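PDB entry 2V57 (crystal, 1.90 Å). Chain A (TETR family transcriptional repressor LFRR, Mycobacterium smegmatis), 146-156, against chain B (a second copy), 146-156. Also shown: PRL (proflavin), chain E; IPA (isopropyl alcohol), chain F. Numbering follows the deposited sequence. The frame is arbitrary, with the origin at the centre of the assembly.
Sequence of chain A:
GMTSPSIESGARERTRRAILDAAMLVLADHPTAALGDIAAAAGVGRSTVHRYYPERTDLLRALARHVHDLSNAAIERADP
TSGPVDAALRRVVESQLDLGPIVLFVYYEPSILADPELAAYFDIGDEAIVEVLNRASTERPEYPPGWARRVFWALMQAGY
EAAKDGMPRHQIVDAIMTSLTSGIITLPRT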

# COMPACT_ATOMS: atom_id res chain seq x y z
N GLY A 146 -8.33 4.36 16.15
CA GLY A 146 -8.51 4.31 14.70
C GLY A 146 -7.91 3.08 14.04
O GLY A 146 -7.66 3.05 12.83
N TRP A 147 -7.68 2.04 14.84
CA TRP A 147 -7.06 0.84 14.30
C TRP A 147 -8.03 0.07 13.39
O TRP A 147 -7.66 -0.33 12.30
N ALA A 148 -9.26 -0.13 13.86
CA ALA A 148 -10.27 -0.85 13.08
C ALA A 148 -10.39 -0.26 11.69
O ALA A 148 -10.45 -0.98 10.70
N ARG A 149 -10.43 1.07 11.61
CA ARG A 149 -10.52 1.74 10.31
C ARG A 149 -9.32 1.38 9.42
O ARG A 149 -9.46 1.07 8.24
N ARG A 150 -8.13 1.39 10.00
CA ARG A 150 -6.93 1.01 9.26
C ARG A 150 -7.00 -0.42 8.76
O ARG A 150 -6.52 -0.72 7.68
N VAL A 151 -7.53 -1.33 9.58
CA VAL A 151 -7.56 -2.74 9.22
C VAL A 151 -8.53 -2.96 8.07
O VAL A 151 -8.26 -3.73 7.16
N PHE A 152 -9.67 -2.26 8.10
CA PHE A 152 -10.65 -2.38 7.03
C PHE A 152 -10.04 -2.02 5.67
O PHE A 152 -10.19 -2.75 4.69
N TRP A 153 -9.37 -0.87 5.60
CA TRP A 153 -8.79 -0.43 4.33
C TRP A 153 -7.55 -1.26 3.96
O TRP A 153 -7.20 -1.36 2.78
N ALA A 154 -6.91 -1.85 4.96
CA ALA A 154 -5.82 -2.80 4.72
C ALA A 154 -6.35 -4.05 4.01
O ALA A 154 -5.74 -4.56 3.07
N LEU A 155 -7.49 -4.55 4.48
CA LEU A 155 -8.11 -5.70 3.84
C LEU A 155 -8.59 -5.33 2.44
O LEU A 155 -8.51 -6.14 1.52
N MET A 156 -9.10 -4.10 2.28
CA MET A 156 -9.47 -3.60 0.95
C MET A 156 -8.26 -3.61 0.02
O MET A 156 -8.36 -4.00 -1.15
N GLY B 146 -2.26 -16.42 -2.14
CA GLY B 146 -1.60 -15.16 -1.87
C GLY B 146 -2.31 -14.29 -0.85
O GLY B 146 -1.78 -13.23 -0.48
N TRP B 147 -3.48 -14.73 -0.38
CA TRP B 147 -4.30 -13.89 0.52
C TRP B 147 -3.56 -13.58 1.80
O TRP B 147 -3.50 -12.43 2.22
N ALA B 148 -3.00 -14.61 2.44
CA ALA B 148 -2.34 -14.41 3.71
C ALA B 148 -1.16 -13.49 3.54
O ALA B 148 -0.93 -12.61 4.36
N ARG B 149 -0.39 -13.68 2.47
CA ARG B 149 0.77 -12.82 2.25
C ARG B 149 0.34 -11.36 2.13
O ARG B 149 0.92 -10.48 2.76
N ARG B 150 -0.66 -11.11 1.30
CA ARG B 150 -1.14 -9.75 1.07
C ARG B 150 -1.74 -9.08 2.29
O ARG B 150 -1.56 -7.89 2.49
N VAL B 151 -2.48 -9.84 3.08
CA VAL B 151 -3.03 -9.31 4.31
C VAL B 151 -1.90 -8.99 5.30
O VAL B 151 -1.92 -7.95 5.93
N PHE B 152 -0.91 -9.87 5.40
CA PHE B 152 0.19 -9.61 6.31
C PHE B 152 0.83 -8.28 5.98
O PHE B 152 1.01 -7.43 6.85
N TRP B 153 1.15 -8.07 4.71
CA TRP B 153 1.83 -6.84 4.32
C TRP B 153 0.92 -5.62 4.39
O TRP B 153 1.38 -4.53 4.69
N ALA B 154 -0.38 -5.80 4.15
CA ALA B 154 -1.28 -4.67 4.29
C ALA B 154 -1.37 -4.22 5.75
O ALA B 154 -1.38 -3.02 6.05
N LEU B 155 -1.41 -5.20 6.66
CA LEU B 155 -1.47 -4.89 8.07
C LEU B 155 -0.15 -4.26 8.52
O LEU B 155 -0.16 -3.37 9.34
N MET B 156 0.97 -4.75 8.00
CA MET B 156 2.25 -4.15 8.34
C MET B 156 2.24 -2.67 7.97
O MET B 156 2.72 -1.84 8.72

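The same helix, residues 147-156, from each copy of the repressor meets its counterpart at 141° between N-to-C directions, with the axes approaching to 8.6 Å. Alanine lies at the closest register of the two helices: the CA atoms of Ala A154 and Ala B154 are 4.9 Å apart, and both CA-to-CB bonds point toward the opposing helix. The two methyls meet at 3.8 Å (CB to CB), and Ala B154 CB also lies 3.2 Å from Ala A154 O, so side chain packs directly on backbone here.

The largest shares of the 332 Å² buried between the stretches belong to Leu B155 (72 Å²) and Leu A155 (67 Å²), followed by Ala A154 (58 Å²). Neither leucine points straight across. Each leaves its helix sideways, and the mt rotamer (chi1 -71° and chi2 175° in Leu B155, -63° and 177° in Leu A155) brings its end nearer the partner. There Leu A155 CD2 reaches Val B151 CG1 at 3.8 Å, while on the other copy Leu B155 CD2 lies 4.1 Å from Val A151 CG2. Both valines point sideways with chi1 at 170° (t), one helical turn before their own leucines. The exchange is not perfectly symmetric: Leu B155 CD2 also approaches Ala A154 CB at 4.3 Å.

The tryptophans extend the contact from the first turn of each helix. Trp A147 and Trp B147 both adopt t at chi1, which carries the indole ends nearer the opposite helix. Trp B147 CH2 lies 3.9 Å from Leu A155 O, and Trp A147 CH2 lies 4.2 Å from Leu B155 O; both carbonyls sit obliquely to the rings. These are carbon-to-oxygen contacts, and no hydrogen bond crosses between the stretches. The indole NE1 atoms find their partners elsewhere in the structure.

Met A156 and Met B156, both mmm, point away from the contact, and the ends of Arg A150 and Arg B150 also lead away from it.

The bound groups lie beside helix A, apart from this apolar seam. Proflavin lies against one face of the Trp A153 indole, with Trp A153 CG 3.4 Å from PRL C5, and the Arg A149 guanidinium approaches the edge of its ring system, with Arg A149 NH2 3.4 Å from PRL C9 and PRL C8 over one face of the guanidinium. Isopropyl alcohol, probably from the crystallisation liquor, donates a weak hydrogen bond from O2 to Trp A153 O (3.3 Å), and its C3 lies 4.0 Å from Met A156 CB.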

# COMPACT_ATOMS: atom_id res chain seq x y z
CB TRP A 147 -6.51 -0.07 15.40
CG TRP A 147 -5.83 -1.26 14.83
CD1 TRP A 147 -6.30 -2.54 14.81
CD2 TRP A 147 -4.56 -1.29 14.15
NE1 TRP A 147 -5.39 -3.37 14.19
CE2 TRP A 147 -4.32 -2.62 13.76
CE3 TRP A 147 -3.60 -0.31 13.85
CZ2 TRP A 147 -3.16 -3.01 13.07
CZ3 TRP A 147 -2.44 -0.70 13.16
CH2 TRP A 147 -2.24 -2.04 12.78
CB ALA A 148 -11.63 -0.83 13.80
CB ARG A 149 -10.59 3.25 10.50
CG ARG A 149 -10.53 4.05 9.21
CD ARG A 149 -10.32 5.54 9.54
NE ARG A 149 -10.74 6.41 8.45
CZ ARG A 149 -10.21 7.60 8.21
NH1 ARG A 149 -9.22 8.04 8.98
NH2 ARG A 149 -10.66 8.36 7.22
CB ARG A 150 -5.70 1.15 10.14
CG ARG A 150 -5.45 2.55 10.64
CD ARG A 150 -4.07 2.65 11.27
NE ARG A 150 -3.86 3.93 11.92
CZ ARG A 150 -3.48 5.05 11.32
NH1 ARG A 150 -3.27 5.08 10.01
NH2 ARG A 150 -3.31 6.15 12.03
CB VAL A 151 -7.98 -3.60 10.42
CG1 VAL A 151 -8.26 -5.05 9.99
CG2 VAL A 151 -6.92 -3.55 11.51
CB PHE A 152 -11.90 -1.49 7.31
CG PHE A 152 -12.90 -1.49 6.18
CD1 PHE A 152 -13.85 -2.49 6.08
CD2 PHE A 152 -12.85 -0.52 5.18
CE1 PHE A 152 -14.76 -2.52 5.02
CE2 PHE A 152 -13.74 -0.54 4.12
CZ PHE A 152 -14.70 -1.53 4.03
CB TRP A 153 -8.48 1.08 4.33
CG TRP A 153 -9.73 1.91 4.35
CD1 TRP A 153 -10.18 2.70 5.37
CD2 TRP A 153 -10.72 2.00 3.32
NE1 TRP A 153 -11.38 3.28 5.04
CE2 TRP A 153 -11.73 2.88 3.78
CE3 TRP A 153 -10.85 1.44 2.05
CZ2 TRP A 153 -12.85 3.20 3.01
CZ3 TRP A 153 -11.95 1.77 1.28
CH2 TRP A 153 -12.94 2.64 1.76
CB ALA A 154 -5.11 -3.17 6.00
CB LEU A 155 -9.23 -6.28 4.69
CG LEU A 155 -8.78 -6.83 6.05
CD1 LEU A 155 -9.98 -7.32 6.85
CD2 LEU A 155 -7.74 -7.93 5.90
CB MET A 156 -10.08 -2.21 1.02
CG MET A 156 -11.53 -2.21 1.53
SD MET A 156 -12.63 -3.14 0.45
CE MET A 156 -12.10 -2.62 -1.15
CB TRP B 147 -5.64 -14.54 0.86
CG TRP B 147 -6.56 -13.61 1.66
CD1 TRP B 147 -6.96 -13.75 2.96
CD2 TRP B 147 -7.13 -12.38 1.19
NE1 TRP B 147 -7.77 -12.68 3.33
CE2 TRP B 147 -7.88 -11.83 2.26
CE3 TRP B 147 -7.07 -11.69 -0.03
CZ2 TRP B 147 -8.58 -10.62 2.14
CZ3 TRP B 147 -7.77 -10.49 -0.15
CH2 TRP B 147 -8.51 -9.97 0.94
CB ALA B 148 -1.90 -15.75 4.33
CB ARG B 149 1.55 -13.24 1.01
CG ARG B 149 2.81 -12.42 0.76
CD ARG B 149 3.74 -13.17 -0.23
NE ARG B 149 3.25 -13.06 -1.60
CZ ARG B 149 2.50 -13.98 -2.20
NH1 ARG B 149 2.17 -15.09 -1.56
NH2 ARG B 149 2.08 -13.78 -3.45
CB ARG B 150 -2.14 -9.73 -0.07
CG ARG B 150 -1.45 -9.75 -1.40
CD ARG B 150 -2.24 -10.49 -2.42
NE ARG B 150 -1.58 -10.36 -3.70
CZ ARG B 150 -1.90 -11.04 -4.78
NH1 ARG B 150 -2.88 -11.94 -4.72
NH2 ARG B 150 -1.23 -10.84 -5.91
CB VAL B 151 -4.08 -10.26 4.93
CG1 VAL B 151 -4.47 -9.80 6.34
CG2 VAL B 151 -5.32 -10.33 4.03
CB PHE B 152 1.27 -10.70 6.25
CG PHE B 152 2.41 -10.42 7.17
CD1 PHE B 152 2.37 -10.83 8.51
CD2 PHE B 152 3.51 -9.68 6.73
CE1 PHE B 152 3.44 -10.55 9.36
CE2 PHE B 152 4.56 -9.39 7.59
CZ PHE B 152 4.53 -9.83 8.90
CB TRP B 153 2.47 -7.01 2.93
CG TRP B 153 3.79 -7.67 3.10
CD1 TRP B 153 4.15 -8.90 2.67
CD2 TRP B 153 4.91 -7.15 3.85
NE1 TRP B 153 5.43 -9.17 3.06
CE2 TRP B 153 5.93 -8.11 3.77
CE3 TRP B 153 5.15 -5.95 4.53
CZ2 TRP B 153 7.18 -7.92 4.38
CZ3 TRP B 153 6.39 -5.76 5.13
CH2 TRP B 153 7.39 -6.75 5.04
CB ALA B 154 -2.66 -4.98 3.71
CB LEU B 155 -1.79 -6.13 8.91
CG LEU B 155 -3.20 -6.73 8.86
CD1 LEU B 155 -3.26 -8.03 9.68
CD2 LEU B 155 -4.21 -5.74 9.39
CB MET B 156 3.42 -4.85 7.64
CG MET B 156 3.73 -6.27 8.17
SD MET B 156 4.07 -6.33 9.94
CE MET B 156 5.19 -4.93 10.11
C1 PRL E . -11.77 7.56 3.61
C2 PRL E . -12.72 7.68 2.59
C3 PRL E . -12.57 6.93 1.42
C4 PRL E . -11.50 6.06 1.27
C5 PRL E . -7.51 4.05 2.86
C6 PRL E . -6.53 3.90 3.84
C7 PRL E . -6.62 4.61 5.03
C8 PRL E . -7.68 5.48 5.23
C9 PRL E . -9.72 6.54 4.46
N10 PRL E . -9.52 5.09 2.13
C11 PRL E . -10.55 5.94 2.28
C12 PRL E . -8.65 5.65 4.26
C13 PRL E . -10.69 6.69 3.46
C14 PRL E . -8.57 4.93 3.08
N15 PRL E . -13.48 7.04 0.43
N16 PRL E . -5.49 3.04 3.66
C1 IPA F . -5.18 1.04 -0.96
C2 IPA F . -6.13 1.43 0.16
C3 IPA F . -7.41 0.60 0.08
O2 IPA F . -5.52 1.17 1.40